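Local coordinates for hypothetical protein (Pseudomonas aeruginosa, PDB 4HSP), which is of unknown function but belongs to the DUF3299 family, whose members are placed among the OB-type folds built on a curled beta-sheet, at residues A[38-50]-A[88-100]. Residues are numbered along the deposited sequence; the frame is centred on the assembly and turned at random.
Sequences AASQQSPNAPVVK and HVPPPPSNQIVYV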
loop_
_atom_site.group_PDB
_atom_site.type_symbol
_atom_site.label_atom_id
_atom_site.label_comp_id
_atom_site.label_asym_id
_atom_site.label_seq_id
_atom_site.Cartn_x
_atom_site.Cartn_y
_atom_site.Cartn_z
ATOM N N ALA A 38 -7.230 -18.439 -18.120
ATOM C CA ALA A 38 -6.957 -19.857 -17.904
ATOM C C ALA A 38 -5.444 -20.117 -17.996
ATOM O O ALA A 38 -4.844 -20.691 -17.078
ATOM C CB ALA A 38 -7.709 -20.680 -18.948
ATOM N N ALA A 39 -4.837 -19.574 -19.067
ATOM C CA ALA A 39 -3.436 -19.679 -19.451
ATOM C C ALA A 39 -2.470 -18.943 -18.524
ATOM O O ALA A 39 -1.279 -19.202 -18.617
ATOM C CB ALA A 39 -3.253 -19.175 -20.873
ATOM N N SER A 40 -2.954 -18.060 -17.631
ATOM C CA SER A 40 -2.109 -17.295 -16.694
ATOM C C SER A 40 -1.103 -18.194 -15.957
ATOM O O SER A 40 0.090 -17.871 -15.929
ATOM C CB SER A 40 -2.967 -16.565 -15.666
ATOM O OG SER A 40 -4.031 -15.863 -16.276
ATOM N N GLN A 41 -1.585 -19.319 -15.369
ATOM C CA GLN A 41 -0.746 -20.248 -14.600
ATOM C C GLN A 41 -0.291 -21.359 -15.530
ATOM O O GLN A 41 -1.097 -22.192 -15.941
ATOM C CB GLN A 41 -1.494 -20.778 -13.359
ATOM C CG GLN A 41 -0.708 -21.792 -12.535
ATOM C CD GLN A 41 -1.520 -22.264 -11.372
ATOM O OE1 GLN A 41 -2.690 -22.629 -11.501
ATOM N NE2 GLN A 41 -0.922 -22.254 -10.208
ATOM N N GLN A 42 1.001 -21.347 -15.884
ATOM C CA GLN A 42 1.528 -22.284 -16.863
ATOM C C GLN A 42 1.772 -23.688 -16.336
ATOM O O GLN A 42 1.761 -24.615 -17.145
ATOM C CB GLN A 42 2.754 -21.722 -17.565
ATOM C CG GLN A 42 2.346 -20.829 -18.758
ATOM C CD GLN A 42 1.402 -21.478 -19.785
ATOM O OE1 GLN A 42 1.778 -22.364 -20.569
ATOM N NE2 GLN A 42 0.162 -21.020 -19.825
ATOM N N SER A 43 1.898 -23.878 -15.006
ATOM C CA SER A 43 2.026 -25.219 -14.431
ATOM C C SER A 43 0.941 -25.367 -13.341
ATOM O O SER A 43 1.227 -25.218 -12.145
ATOM C CB SER A 43 3.440 -25.480 -13.907
ATOM O OG SER A 43 4.425 -24.936 -14.778
ATOM N N PRO A 44 -0.323 -25.641 -13.748
ATOM C CA PRO A 44 -1.408 -25.721 -12.764
ATOM C C PRO A 44 -1.554 -27.099 -12.121
ATOM O O PRO A 44 -2.415 -27.286 -11.250
ATOM C CB PRO A 44 -2.635 -25.370 -13.595
ATOM C CG PRO A 44 -2.324 -25.886 -14.950
ATOM C CD PRO A 44 -0.839 -25.821 -15.123
ATOM N N ASN A 45 -0.736 -28.072 -12.551
ATOM C CA ASN A 45 -0.831 -29.392 -11.981
ATOM C C ASN A 45 0.584 -29.984 -11.824
ATOM O O ASN A 45 0.862 -31.136 -12.184
ATOM C CB ASN A 45 -1.809 -30.282 -12.777
ATOM C CG ASN A 45 -1.659 -30.302 -14.276
ATOM O OD1 ASN A 45 -0.578 -30.546 -14.832
ATOM N ND2 ASN A 45 -2.791 -30.178 -14.955
ATOM N N ALA A 46 1.466 -29.146 -11.243
ATOM C CA ALA A 46 2.870 -29.421 -10.991
ATOM C C ALA A 46 3.029 -30.563 -9.975
ATOM O O ALA A 46 2.184 -30.672 -9.072
ATOM C CB ALA A 46 3.533 -28.157 -10.494
ATOM N N PRO A 47 4.051 -31.461 -10.123
ATOM C CA PRO A 47 4.227 -32.566 -9.141
ATOM C C PRO A 47 4.377 -32.076 -7.682
ATOM O O PRO A 47 4.967 -31.024 -7.429
ATOM C CB PRO A 47 5.501 -33.262 -9.619
ATOM C CG PRO A 47 5.622 -32.896 -11.056
ATOM C CD PRO A 47 5.106 -31.498 -11.157
ATOM N N VAL A 48 3.803 -32.826 -6.729
ATOM C CA VAL A 48 3.799 -32.494 -5.294
ATOM C C VAL A 48 4.582 -33.535 -4.453
ATOM O O VAL A 48 4.741 -34.685 -4.887
ATOM C CB VAL A 48 2.346 -32.321 -4.749
ATOM C CG1 VAL A 48 1.647 -31.133 -5.399
ATOM C CG2 VAL A 48 1.518 -33.606 -4.892
ATOM N N VAL A 49 5.078 -33.108 -3.262
ATOM C CA VAL A 49 5.811 -33.946 -2.297
ATOM C C VAL A 49 4.772 -34.567 -1.379
ATOM O O VAL A 49 4.303 -33.913 -0.442
ATOM C CB VAL A 49 6.902 -33.164 -1.515
ATOM C CG1 VAL A 49 7.672 -34.072 -0.563
ATOM C CG2 VAL A 49 7.855 -32.451 -2.469
ATOM N N LYS A 50 4.400 -35.828 -1.669
ATOM C CA LYS A 50 3.380 -36.575 -0.936
ATOM C C LYS A 50 3.757 -36.861 0.535
ATOM O O LYS A 50 2.853 -37.082 1.342
ATOM C CB LYS A 50 3.080 -37.902 -1.653
ATOM C CG LYS A 50 2.384 -37.750 -3.014
ATOM C CD LYS A 50 2.197 -39.136 -3.639
ATOM C CE LYS A 50 1.617 -39.127 -5.035
ATOM N NZ LYS A 50 1.450 -40.514 -5.552
ATOM N N HIS A 88 0.204 -8.858 -10.146
ATOM C CA HIS A 88 1.142 -8.043 -10.913
ATOM C C HIS A 88 1.995 -8.870 -11.872
ATOM O O HIS A 88 2.440 -8.351 -12.892
ATOM C CB HIS A 88 2.025 -7.219 -9.966
ATOM C CG HIS A 88 1.251 -6.199 -9.176
ATOM N ND1 HIS A 88 1.420 -6.065 -7.804
ATOM C CD2 HIS A 88 0.323 -5.305 -9.592
ATOM C CE1 HIS A 88 0.599 -5.100 -7.438
ATOM N NE2 HIS A 88 -0.091 -4.621 -8.480
ATOM N N VAL A 89 2.190 -10.147 -11.566
ATOM C CA VAL A 89 2.926 -11.111 -12.382
ATOM C C VAL A 89 2.084 -12.381 -12.475
ATOM O O VAL A 89 1.232 -12.577 -11.603
ATOM C CB VAL A 89 4.345 -11.424 -11.793
ATOM C CG1 VAL A 89 5.317 -10.248 -11.969
ATOM C CG2 VAL A 89 4.262 -11.871 -10.335
ATOM N N PRO A 90 2.347 -13.303 -13.434
ATOM C CA PRO A 90 1.570 -14.563 -13.485
ATOM C C PRO A 90 1.631 -15.410 -12.208
ATOM O O PRO A 90 2.615 -15.348 -11.475
ATOM C CB PRO A 90 2.225 -15.336 -14.639
ATOM C CG PRO A 90 2.798 -14.293 -15.508
ATOM C CD PRO A 90 3.273 -13.205 -14.580
ATOM N N PRO A 91 0.598 -16.241 -11.938
ATOM C CA PRO A 91 0.653 -17.118 -10.750
ATOM C C PRO A 91 1.870 -18.057 -10.741
ATOM O O PRO A 91 2.295 -18.514 -11.820
ATOM C CB PRO A 91 -0.624 -17.964 -10.880
ATOM C CG PRO A 91 -1.498 -17.228 -11.765
ATOM C CD PRO A 91 -0.653 -16.444 -12.696
ATOM N N PRO A 92 2.409 -18.422 -9.543
ATOM C CA PRO A 92 3.504 -19.421 -9.495
ATOM C C PRO A 92 3.010 -20.822 -9.896
ATOM O O PRO A 92 1.787 -21.012 -9.962
ATOM C CB PRO A 92 3.920 -19.423 -8.006
ATOM C CG PRO A 92 3.244 -18.285 -7.378
ATOM C CD PRO A 92 2.012 -18.003 -8.183
ATOM N N PRO A 93 3.892 -21.838 -10.116
ATOM C CA PRO A 93 3.387 -23.218 -10.337
ATOM C C PRO A 93 2.574 -23.691 -9.123
ATOM O O PRO A 93 2.777 -23.168 -8.021
ATOM C CB PRO A 93 4.662 -24.042 -10.509
ATOM C CG PRO A 93 5.708 -23.059 -10.829
ATOM C CD PRO A 93 5.366 -21.828 -10.076
ATOM N N SER A 94 1.643 -24.647 -9.318
ATOM C CA SER A 94 0.720 -25.100 -8.257
ATOM C C SER A 94 1.412 -25.760 -7.045
ATOM O O SER A 94 0.765 -25.972 -6.011
ATOM C CB SER A 94 -0.336 -26.039 -8.826
ATOM O OG SER A 94 0.261 -27.139 -9.480
ATOM N N ASN A 95 2.706 -26.069 -7.156
ATOM C CA ASN A 95 3.467 -26.676 -6.061
ATOM C C ASN A 95 4.300 -25.594 -5.355
ATOM O O ASN A 95 5.157 -25.902 -4.529
ATOM C CB ASN A 95 4.316 -27.859 -6.535
ATOM C CG ASN A 95 5.338 -27.568 -7.602
ATOM O OD1 ASN A 95 5.457 -26.449 -8.106
ATOM N ND2 ASN A 95 6.083 -28.597 -8.004
ATOM N N GLN A 96 3.995 -24.319 -5.670
ATOM C CA GLN A 96 4.587 -23.116 -5.077
ATOM C C GLN A 96 3.426 -22.209 -4.603
ATOM O O GLN A 96 3.540 -20.992 -4.551
ATOM C CB GLN A 96 5.566 -22.404 -6.061
ATOM C CG GLN A 96 6.840 -23.210 -6.431
ATOM C CD GLN A 96 7.849 -23.348 -5.309
ATOM O OE1 GLN A 96 8.803 -22.566 -5.205
ATOM N NE2 GLN A 96 7.694 -24.375 -4.465
ATOM N N ILE A 97 2.294 -22.845 -4.254
ATOM C CA ILE A 97 1.077 -22.213 -3.727
ATOM C C ILE A 97 0.461 -23.135 -2.673
ATOM O O ILE A 97 0.365 -24.338 -2.890
ATOM C CB ILE A 97 0.001 -21.854 -4.813
ATOM C CG1 ILE A 97 0.609 -21.208 -6.089
ATOM C CG2 ILE A 97 -1.131 -20.989 -4.199
ATOM C CD1 ILE A 97 -0.410 -20.726 -7.161
ATOM N N VAL A 98 0.026 -22.553 -1.553
ATOM C CA VAL A 98 -0.732 -23.207 -0.494
ATOM C C VAL A 98 -2.088 -22.475 -0.353
ATOM O O VAL A 98 -2.108 -21.260 -0.160
ATOM C CB VAL A 98 0.033 -23.246 0.863
ATOM C CG1 VAL A 98 -0.730 -24.059 1.901
ATOM C CG2 VAL A 98 1.457 -23.779 0.688
ATOM N N TYR A 99 -3.202 -23.210 -0.450
ATOM C CA TYR A 99 -4.539 -22.679 -0.177
ATOM C C TYR A 99 -4.720 -22.762 1.347
ATOM O O TYR A 99 -4.713 -23.857 1.916
ATOM C CB TYR A 99 -5.608 -23.484 -0.934
ATOM C CG TYR A 99 -7.011 -22.917 -0.894
ATOM C CD1 TYR A 99 -7.838 -23.120 0.211
ATOM C CD2 TYR A 99 -7.560 -22.285 -2.012
ATOM C CE1 TYR A 99 -9.147 -22.630 0.239
ATOM C CE2 TYR A 99 -8.875 -21.812 -2.006
ATOM C CZ TYR A 99 -9.664 -21.979 -0.875
ATOM O OH TYR A 99 -10.960 -21.507 -0.878
ATOM N N VAL A 100 -4.796 -21.601 2.013
ATOM C CA VAL A 100 -4.898 -21.506 3.473
ATOM C C VAL A 100 -6.308 -21.047 3.886
ATOM O O VAL A 100 -6.868 -20.166 3.246
ATOM C CB VAL A 100 -3.813 -20.553 4.053
ATOM C CG1 VAL A 100 -3.762 -20.600 5.575
ATOM C CG2 VAL A 100 -2.449 -20.836 3.464
HETATM O O HOH W 1 2.432 -18.899 -15.161
HETATM O O HOH W 2 0.298 -29.163 -7.663
#
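Ser94 OG is gripped from the 38-50 side by Ala46 N, which donates to it over 2.9 Å, and by a water that bridges it to Ala46 O. Its chi1 of 56° sets OG between the backbone N and the carbonyl carbon, within bonding distance of Ala46 N and beside the main chain of Pro44 to Ala46; a small hydroxyl suits a place so close to another main chain. The amide of the same residue, Ser94 N, gives a bond of 2.9 Å to Ser43 O, the C=O of Ser43 pointing almost directly at it. One residue on, Asn95 ND2 reaches Pro47 O at 2.7 Å, with the oxygen 20° out of the amide plane. Asparagine suits this place because its short, flat amide can donate there while its face lies against Ala46 CB, 3.5 Å from Asn95 CG.

Residues 40-44, in the loop between helix 26-34 and strand 55-68, run in the same direction as 90-94, the proline-rich connection into strand 98-102 of the curled mixed sheet. Pro90 to Pro93 cannot offer amide hydrogens, so this run contributes carbonyls and ring carbons. Gln41 answers both: CG anti to its own N (chi1 178°) and an extended chain carry NE2 to Pro92 O at 3.0 Å, the oxygen lying near the amide plane, and the methylene CB packs 3.8 Å from Pro91 CB. The other end of that amide, OE1, accepts from Ala132 N, which ties the glutamine to strand 132-144 as well. One residue earlier, Ser40 CB meets Pro91 CD, and Tyr147 of a second subunit packs on Ser40, Pro90 and Pro91.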